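Local coordinates for protein MmoQ Response regulator (PDB 3LJX) that is a response regulator whose full-length form probably makes cyclic di-GMP from two GTP molecules, the present piece containing its all-alpha HDOD domain, at residues K8-D13 / I53-N58; L26-R31 / A36-Q41; G139-V144 / T190-P195. One frame throughout, in Å; residues are numbered along the deposited sequence.

In the fold
The three contacts tie together a chain of helices and loops without strands, in the part of the protein that contains the HDOD domain. Contacts 1 and 3 are neighbours, their centres about 10 Å apart, and they touch through Trp192, whose carbonyl probably accepts a hydrogen bond from Asn58 and whose ring meets Arg55. Contact 2 lies more peripherally, its centre about 21 and 22 Å from those of contacts 1 and 3. Along the chain, contact 1 joins the N-terminal loop to helix 47-58, and contact 2 falls between its two segments, in helices 19-29 and 36-43. Contact 3 follows later, bringing the ends of helices 132-141 and 181-191 together near the centre of the molecule, so distant parts of the sequence share one core.

Contact 1: K8-D13 / I53-N58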
loop_
_atom_site.group_PDB
_atom_site.type_symbol
_atom_site.label_atom_id
_atom_site.label_comp_id
_atom_site.label_asym_id
_atom_site.label_seq_id
_atom_site.Cartn_x
_atom_site.Cartn_y
_atom_site.Cartn_z
ATOM N N LYS A 8 -14.935 -14.318 1.653
ATOM C CA LYS A 8 -14.401 -12.999 1.954
ATOM C C LYS A 8 -12.969 -13.080 2.506
ATOM O O LYS A 8 -12.741 -12.925 3.710
ATOM C CB LYS A 8 -15.322 -12.248 2.912
ATOM C CG LYS A 8 -14.917 -10.805 3.076
ATOM C CD LYS A 8 -15.739 -10.072 4.122
ATOM C CE LYS A 8 -15.269 -8.620 4.231
ATOM N NZ LYS A 8 -16.115 -7.811 5.148
ATOM N N PRO A 9 -12.003 -13.341 1.614
ATOM C CA PRO A 9 -10.584 -13.473 1.973
ATOM C C PRO A 9 -10.097 -12.232 2.707
ATOM O O PRO A 9 -10.383 -11.119 2.283
ATOM C CB PRO A 9 -9.882 -13.572 0.620
ATOM C CG PRO A 9 -10.955 -14.016 -0.347
ATOM C CD PRO A 9 -12.241 -13.456 0.163
HETATM N N MSE A 10 -9.353 -12.421 3.786
HETATM C CA MSE A 10 -8.958 -11.301 4.611
HETATM C C MSE A 10 -7.751 -11.656 5.482
HETATM O O MSE A 10 -7.870 -12.446 6.418
HETATM C CB MSE A 10 -10.155 -10.905 5.470
HETATM C CG MSE A 10 -9.872 -9.859 6.486
HETATM SE SE MSE A 10 -9.489 -8.137 5.710
HETATM C CE MSE A 10 -8.264 -7.587 7.099
ATOM N N LEU A 11 -6.585 -11.089 5.165
ATOM C CA LEU A 11 -5.403 -11.225 6.024
ATOM C C LEU A 11 -4.997 -9.852 6.516
ATOM O O LEU A 11 -5.046 -8.871 5.772
ATOM C CB LEU A 11 -4.209 -11.851 5.284
ATOM C CG LEU A 11 -4.250 -13.349 4.983
ATOM C CD1 LEU A 11 -5.253 -13.627 3.855
ATOM C CD2 LEU A 11 -2.864 -13.884 4.630
ATOM N N CYS A 12 -4.590 -9.764 7.772
ATOM C CA CYS A 12 -4.043 -8.503 8.241
ATOM C C CYS A 12 -2.981 -8.733 9.313
ATOM O O CYS A 12 -1.817 -8.397 9.109
ATOM C CB CYS A 12 -5.153 -7.553 8.712
ATOM S SG CYS A 12 -4.569 -5.871 9.044
ATOM N N ASP A 13 -3.373 -9.341 10.428
ATOM C CA ASP A 13 -2.435 -9.565 11.519
ATOM C C ASP A 13 -1.229 -10.381 11.072
ATOM O O ASP A 13 -0.134 -10.192 11.578
ATOM C CB ASP A 13 -3.129 -10.237 12.707
ATOM C CG ASP A 13 -4.202 -9.352 13.340
ATOM O OD1 ASP A 13 -4.197 -8.119 13.112
ATOM O OD2 ASP A 13 -5.058 -9.893 14.075
ATOM N N ILE A 53 -2.862 -0.994 11.904
ATOM C CA ILE A 53 -3.167 0.224 12.647
ATOM C C ILE A 53 -4.395 0.943 12.088
ATOM O O ILE A 53 -5.283 1.321 12.840
ATOM C CB ILE A 53 -1.940 1.162 12.715
ATOM C CG1 ILE A 53 -0.884 0.534 13.630
ATOM C CG2 ILE A 53 -2.347 2.550 13.238
ATOM C CD1 ILE A 53 0.501 1.097 13.456
ATOM N N LEU A 54 -4.462 1.106 10.772
ATOM C CA LEU A 54 -5.618 1.756 10.157
ATOM C C LEU A 54 -6.874 0.962 10.463
ATOM O O LEU A 54 -7.930 1.516 10.758
ATOM C CB LEU A 54 -5.447 1.853 8.639
ATOM C CG LEU A 54 -4.382 2.822 8.140
ATOM C CD1 LEU A 54 -4.383 2.856 6.616
ATOM C CD2 LEU A 54 -4.584 4.222 8.736
ATOM N N ARG A 55 -6.748 -0.349 10.392
ATOM C CA ARG A 55 -7.891 -1.215 10.585
ATOM C C ARG A 55 -8.409 -1.130 12.023
ATOM O O ARG A 55 -9.626 -1.118 12.278
ATOM C CB ARG A 55 -7.481 -2.639 10.262
ATOM C CG ARG A 55 -8.520 -3.665 10.607
ATOM C CD ARG A 55 -8.121 -4.992 10.020
ATOM N NE ARG A 55 -8.817 -6.080 10.679
ATOM C CZ ARG A 55 -8.265 -6.865 11.595
ATOM N NH1 ARG A 55 -6.994 -6.688 11.950
ATOM N NH2 ARG A 55 -8.987 -7.831 12.145
ATOM N N PHE A 56 -7.475 -1.083 12.962
ATOM C CA PHE A 56 -7.832 -0.942 14.360
ATOM C C PHE A 56 -8.540 0.399 14.544
ATOM O O PHE A 56 -9.614 0.467 15.144
ATOM C CB PHE A 56 -6.572 -1.028 15.235
ATOM C CG PHE A 56 -6.798 -0.660 16.676
ATOM C CD1 PHE A 56 -6.407 0.582 17.159
ATOM C CD2 PHE A 56 -7.377 -1.566 17.557
ATOM C CE1 PHE A 56 -6.599 0.922 18.494
ATOM C CE2 PHE A 56 -7.575 -1.229 18.900
ATOM C CZ PHE A 56 -7.188 0.016 19.364
ATOM N N ALA A 57 -7.943 1.457 13.995
ATOM C CA ALA A 57 -8.437 2.821 14.212
ATOM C C ALA A 57 -9.762 3.046 13.524
ATOM O O ALA A 57 -10.516 3.929 13.920
ATOM C CB ALA A 57 -7.414 3.857 13.704
ATOM N N ASN A 58 -10.036 2.267 12.475
ATOM C CA ASN A 58 -11.270 2.434 11.698
ATOM C C ASN A 58 -12.355 1.413 12.054
ATOM O O ASN A 58 -13.470 1.466 11.520
ATOM C CB ASN A 58 -10.961 2.416 10.187
ATOM C CG ASN A 58 -10.156 3.646 9.748
ATOM O OD1 ASN A 58 -10.232 4.696 10.388
ATOM N ND2 ASN A 58 -9.383 3.517 8.672
#
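Cys12 and Arg55 mark the nearest approach of the backbones, their CA atoms 8.6 Å apart where the non-helical segment 8-13 passes helix 47-58. Arginine suits this wide spacing because its long chain can bridge it. With CG anti to the backbone N (chi1 172°) and the chain extended from CG to NE, Arg55 reaches across to the loop. Its aliphatic part meets sulfur and methyl: Arg55 CD lies 3.8 Å from Cys12 SG, while Met10 CE, the end of a bent and poorly ordered selenomethionine, comes within 3.9 Å of Arg55 CD. The charged end goes to Asp13, whose OD1 stands at the edge of the guanidinium, near its plane, 3.3 Å from Arg55 NH1. This salt bridge carries only a weak hydrogen bond, bent to 135° at the hydrogen, with the two flat groups turned 61° apart. Asp13 OD1 also forms a salt bridge with Arg52, its stronger partner, so the carboxylate draws two arginines of one helix. Replacing Arg55 by alanine would probably leave Asp13 with one cation fewer and Cys12 and Met10 without the aliphatic chain they lie against. Around this loop-to-helix junction, Met10 also packs on helix 181-191, Leu11 turns to helix 144-152, and Ile53 and Ala57 rest against helix 71-78.

Contact 2: L26-R31 / A36-Q41; sequences LNLAQR and AEALAQ
Leu28 and Leu39 both hold CG anti to the backbone N, with chi1 at -159° in Leu28 and -172° in Leu39, and each thereby sends a methyl group into the gap between helices 19-29 and 36-43. For Leu28 that methyl is CD2, which does most of the touching. It settles over the backbone of the partner helix, 3.5 Å from Ala38 O and 3.8 Å from Leu39 CA. The same methyl comes 4.0 Å from Leu39 CD1, a meeting of two branch ends, and 4.3 Å from Ala38 CB.

The residue types fit these positions. The backbones are nearest at Leu28 and Leu39, whose CA atoms stand 6.8 Å apart, and the small methyl of Ala38 lets the leucine come close to the helix surface. Ala29 adds a looser contact, its backbone N lying 4.5 Å from Leu39 CD1. Helix 80-88 serves as a common floor for both partners, since the short side chain of Ala29 packs on its Ala87 and Leu88 while Leu39 reaches its Leu80.

Only four residues separate the two segments, making this a helix-loop-helix hairpin. In the connecting loop Val34 also touches Leu28, and Thr35 OG1 accepts a hydrogen bond from Ala38 N in the first turn of helix 36-43.

Between the two segments themselves there is no hydrogen bond, salt bridge or aromatic ring. The 154 Å² they bury rests on a leucine methyl packed against backbone and aliphatic side chains, so the contact between these two segments probably owes its stability to shape and the exclusion of water rather than to directional bonding.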
loop_
_atom_site.group_PDB
_atom_site.type_symbol
_atom_site.label_atom_id
_atom_site.label_comp_id
_atom_site.label_asym_id
_atom_site.label_seq_id
_atom_site.Cartn_x
_atom_site.Cartn_y
_atom_site.Cartn_z
ATOM N N LEU A 26 10.717 -1.652 16.483
ATOM C CA LEU A 26 10.781 -2.121 17.869
ATOM C C LEU A 26 11.729 -1.268 18.705
ATOM O O LEU A 26 11.404 -0.880 19.828
ATOM C CB LEU A 26 11.207 -3.587 17.934
ATOM C CG LEU A 26 10.112 -4.578 17.538
ATOM C CD1 LEU A 26 10.682 -5.975 17.381
ATOM C CD2 LEU A 26 8.968 -4.562 18.558
ATOM N N ASN A 27 12.897 -0.970 18.149
ATOM C CA ASN A 27 13.862 -0.124 18.829
ATOM C C ASN A 27 13.239 1.198 19.248
ATOM O O ASN A 27 13.326 1.604 20.401
ATOM C CB ASN A 27 15.065 0.136 17.932
ATOM C CG ASN A 27 16.044 1.107 18.554
ATOM O OD1 ASN A 27 16.070 2.292 18.205
ATOM N ND2 ASN A 27 16.850 0.614 19.495
ATOM N N LEU A 28 12.599 1.864 18.297
ATOM C CA LEU A 28 11.921 3.135 18.554
ATOM C C LEU A 28 10.741 2.977 19.524
ATOM O O LEU A 28 10.531 3.802 20.412
ATOM C CB LEU A 28 11.435 3.731 17.236
ATOM C CG LEU A 28 11.163 5.222 17.256
ATOM C CD1 LEU A 28 12.435 5.960 17.676
ATOM C CD2 LEU A 28 10.672 5.685 15.877
ATOM N N ALA A 29 9.966 1.913 19.347
ATOM C CA ALA A 29 8.805 1.691 20.191
ATOM C C ALA A 29 9.208 1.473 21.659
ATOM O O ALA A 29 8.463 1.825 22.576
ATOM C CB ALA A 29 7.975 0.514 19.662
ATOM N N GLN A 30 10.390 0.900 21.871
ATOM C CA GLN A 30 10.890 0.643 23.221
ATOM C C GLN A 30 11.684 1.821 23.750
ATOM O O GLN A 30 12.156 1.798 24.880
ATOM C CB GLN A 30 11.768 -0.599 23.242
ATOM C CG GLN A 30 11.006 -1.871 23.025
ATOM C CD GLN A 30 11.897 -3.000 22.530
ATOM O OE1 GLN A 30 11.440 -4.130 22.371
ATOM N NE2 GLN A 30 13.166 -2.702 22.282
ATOM N N ARG A 31 11.848 2.846 22.925
ATOM C CA ARG A 31 12.615 3.994 23.353
ATOM C C ARG A 31 11.795 4.770 24.370
ATOM O O ARG A 31 10.607 5.018 24.168
ATOM C CB ARG A 31 13.017 4.862 22.163
ATOM C CG ARG A 31 14.366 5.538 22.358
ATOM C CD ARG A 31 15.076 5.820 21.038
ATOM N NE ARG A 31 14.408 6.839 20.232
ATOM C CZ ARG A 31 13.911 7.981 20.705
ATOM N NH1 ARG A 31 13.993 8.276 21.997
ATOM N NH2 ARG A 31 13.326 8.834 19.875
ATOM N N ALA A 36 5.214 11.012 18.658
ATOM C CA ALA A 36 4.197 10.473 17.766
ATOM C C ALA A 36 4.728 10.514 16.344
ATOM O O ALA A 36 4.618 9.539 15.589
ATOM C CB ALA A 36 2.925 11.290 17.874
ATOM N N GLU A 37 5.320 11.653 15.999
ATOM C CA GLU A 37 5.788 11.926 14.649
ATOM C C GLU A 37 6.885 10.967 14.194
ATOM O O GLU A 37 6.826 10.441 13.082
ATOM C CB GLU A 37 6.262 13.379 14.531
ATOM C CG GLU A 37 5.137 14.417 14.598
ATOM C CD GLU A 37 4.476 14.521 15.981
ATOM O OE1 GLU A 37 5.130 14.195 17.003
ATOM O OE2 GLU A 37 3.297 14.946 16.040
ATOM N N ALA A 38 7.887 10.744 15.042
ATOM C CA ALA A 38 9.002 9.878 14.661
ATOM C C ALA A 38 8.519 8.448 14.497
ATOM O O ALA A 38 8.959 7.729 13.606
ATOM C CB ALA A 38 10.116 9.941 15.695
ATOM N N LEU A 39 7.611 8.040 15.374
ATOM C CA LEU A 39 7.094 6.688 15.344
ATOM C C LEU A 39 6.253 6.459 14.078
ATOM O O LEU A 39 6.414 5.449 13.393
ATOM C CB LEU A 39 6.253 6.422 16.590
ATOM C CG LEU A 39 5.850 4.955 16.701
ATOM C CD1 LEU A 39 7.105 4.087 16.654
ATOM C CD2 LEU A 39 5.037 4.699 17.960
ATOM N N ALA A 40 5.359 7.401 13.778
ATOM C CA ALA A 40 4.542 7.349 12.564
ATOM C C ALA A 40 5.400 7.300 11.291
ATOM O O ALA A 40 5.162 6.481 10.398
ATOM C CB ALA A 40 3.572 8.540 12.517
ATOM N N GLN A 41 6.397 8.177 11.213
ATOM C CA GLN A 41 7.274 8.234 10.048
ATOM C C GLN A 41 7.897 6.868 9.793
ATOM O O GLN A 41 8.004 6.408 8.652
ATOM C CB GLN A 41 8.377 9.276 10.257
ATOM C CG GLN A 41 7.943 10.709 10.002
ATOM C CD GLN A 41 8.262 11.174 8.582
ATOM O OE1 GLN A 41 7.395 11.175 7.698
ATOM N NE2 GLN A 41 9.516 11.569 8.358
#

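Contact 3: G139-V144 / T190-P195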
loop_
_atom_site.group_PDB
_atom_site.type_symbol
_atom_site.label_atom_id
_atom_site.label_comp_id
_atom_site.label_asym_id
_atom_site.label_seq_id
_atom_site.Cartn_x
_atom_site.Cartn_y
_atom_site.Cartn_z
ATOM N N GLY A 139 -0.579 4.968 -1.572
ATOM C CA GLY A 139 0.516 4.546 -2.424
ATOM C C GLY A 139 1.224 3.348 -1.804
ATOM O O GLY A 139 1.481 2.341 -2.467
ATOM N N LEU A 140 1.524 3.452 -0.515
ATOM C CA LEU A 140 2.151 2.359 0.214
ATOM C C LEU A 140 1.392 1.038 0.040
ATOM O O LEU A 140 2.002 -0.032 -0.149
ATOM C CB LEU A 140 2.225 2.711 1.699
ATOM C CG LEU A 140 2.954 1.737 2.619
ATOM C CD1 LEU A 140 4.467 1.799 2.372
ATOM C CD2 LEU A 140 2.636 2.032 4.092
ATOM N N LEU A 141 0.064 1.126 0.087
ATOM C CA LEU A 141 -0.803 -0.051 0.192
ATOM C C LEU A 141 -1.386 -0.501 -1.147
ATOM O O LEU A 141 -2.088 -1.505 -1.205
ATOM C CB LEU A 141 -1.953 0.252 1.155
ATOM C CG LEU A 141 -1.862 -0.057 2.657
ATOM C CD1 LEU A 141 -0.460 -0.483 3.133
ATOM C CD2 LEU A 141 -2.432 1.087 3.499
ATOM N N ALA A 142 -1.089 0.242 -2.213
ATOM C CA ALA A 142 -1.723 0.060 -3.529
ATOM C C ALA A 142 -1.755 -1.372 -4.098
ATOM O O ALA A 142 -2.578 -1.682 -4.976
ATOM C CB ALA A 142 -1.090 1.019 -4.550
ATOM N N ASP A 143 -0.855 -2.239 -3.637
ATOM C CA ASP A 143 -0.894 -3.639 -4.075
ATOM C C ASP A 143 -0.610 -4.614 -2.936
ATOM O O ASP A 143 0.001 -5.675 -3.125
ATOM C CB ASP A 143 0.012 -3.893 -5.289
ATOM C CG ASP A 143 1.465 -3.564 -5.023
ATOM O OD1 ASP A 143 1.818 -3.212 -3.874
ATOM O OD2 ASP A 143 2.262 -3.650 -5.978
ATOM N N VAL A 144 -1.091 -4.251 -1.752
ATOM C CA VAL A 144 -0.935 -5.089 -0.583
ATOM C C VAL A 144 -1.590 -6.466 -0.786
ATOM O O VAL A 144 -1.250 -7.427 -0.104
ATOM C CB VAL A 144 -1.491 -4.387 0.683
ATOM C CG1 VAL A 144 -3.024 -4.360 0.666
ATOM C CG2 VAL A 144 -0.982 -5.082 1.923
ATOM N N THR A 190 -10.786 -1.665 1.561
ATOM C CA THR A 190 -12.152 -1.416 1.973
ATOM C C THR A 190 -12.371 -1.885 3.421
ATOM O O THR A 190 -12.949 -1.152 4.228
ATOM C CB THR A 190 -13.127 -2.101 1.036
ATOM O OG1 THR A 190 -13.047 -1.472 -0.244
ATOM C CG2 THR A 190 -14.554 -2.002 1.571
ATOM N N ASP A 191 -11.891 -3.082 3.759
ATOM C CA ASP A 191 -12.000 -3.551 5.145
ATOM C C ASP A 191 -11.286 -2.609 6.109
ATOM O O ASP A 191 -11.733 -2.443 7.234
ATOM C CB ASP A 191 -11.457 -4.975 5.341
ATOM C CG ASP A 191 -11.887 -5.585 6.700
ATOM O OD1 ASP A 191 -13.122 -5.717 6.930
ATOM O OD2 ASP A 191 -11.011 -5.934 7.540
ATOM N N TRP A 192 -10.185 -1.992 5.672
ATOM C CA TRP A 192 -9.374 -1.180 6.581
ATOM C C TRP A 192 -9.865 0.262 6.724
ATOM O O TRP A 192 -9.251 1.067 7.432
ATOM C CB TRP A 192 -7.898 -1.208 6.173
ATOM C CG TRP A 192 -7.346 -2.584 6.170
ATOM C CD1 TRP A 192 -7.946 -3.713 6.674
ATOM C CD2 TRP A 192 -6.097 -3.003 5.624
ATOM N NE1 TRP A 192 -7.132 -4.807 6.481
ATOM C CE2 TRP A 192 -5.989 -4.396 5.839
ATOM C CE3 TRP A 192 -5.051 -2.336 4.975
ATOM C CZ2 TRP A 192 -4.882 -5.132 5.428
ATOM C CZ3 TRP A 192 -3.950 -3.065 4.568
ATOM C CH2 TRP A 192 -3.872 -4.449 4.798
ATOM N N GLY A 193 -10.964 0.589 6.046
ATOM C CA GLY A 193 -11.602 1.874 6.253
ATOM C C GLY A 193 -11.657 2.851 5.093
ATOM O O GLY A 193 -12.350 3.866 5.194
ATOM N N PHE A 194 -10.954 2.573 3.997
ATOM C CA PHE A 194 -10.936 3.512 2.871
ATOM C C PHE A 194 -12.304 3.587 2.187
ATOM O O PHE A 194 -12.919 2.569 1.896
ATOM C CB PHE A 194 -9.853 3.128 1.852
ATOM C CG PHE A 194 -8.451 3.483 2.288
ATOM C CD1 PHE A 194 -7.911 4.730 1.990
ATOM C CD2 PHE A 194 -7.671 2.574 2.993
ATOM C CE1 PHE A 194 -6.623 5.059 2.383
ATOM C CE2 PHE A 194 -6.386 2.899 3.395
ATOM C CZ PHE A 194 -5.861 4.150 3.090
ATOM N N PRO A 195 -12.791 4.797 1.926
ATOM C CA PRO A 195 -14.076 4.889 1.218
ATOM C C PRO A 195 -13.931 4.544 -0.266
ATOM O O PRO A 195 -12.832 4.604 -0.824
ATOM C CB PRO A 195 -14.466 6.362 1.402
ATOM C CG PRO A 195 -13.150 7.087 1.507
ATOM C CD PRO A 195 -12.211 6.120 2.222
#
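Trp192 receives two aliphatic side chains at the rim of its ring, and this edgewise apolar packing makes up most of the contact. Leu141 CG lies 4.1 Å from Trp192 CZ3, and Val144 CG2 is likewise 4.1 Å from Trp192 CH2, both close to the indole plane. Neither side chain is stacked on a face. The side chains of Val144 and Trp192 approach from opposite directions, and the CG2 branch of Val144, anti to its own backbone N, points at the far end of the six-membered ring. A tryptophan suits the place because the backbones are well separated, Leu141 and Trp192 having CA atoms 10.7 Å apart, and its long flat ring spans the distance. With chi1 at -59°, CG stands anti to the carbonyl carbon, which helps send the indole toward segment 139-144.

A second, looser apolar contact joins Leu141 CD2 to Phe194 CE2 at 4.4 Å. Leu141 is thus shared by two aromatic residues, which flank Gly193 in the sequence.

Backbone bonding shapes that turn. Helix 181-191 closes in a Schellman motif at Gly193, whose positive phi (116°) would press a side chain against the preceding carbonyl, so glycine fits. After Phe194, Pro195 takes the N-cap position of the next helix, 196-204.

All four touching residues are buried near the centre of the molecule. Leu141 also meets Pro47 and Leu189, Val144 rests on Leu188 of helix 181-191, and helix 47-58 covers the aromatic pair through Arg55 and Leu54.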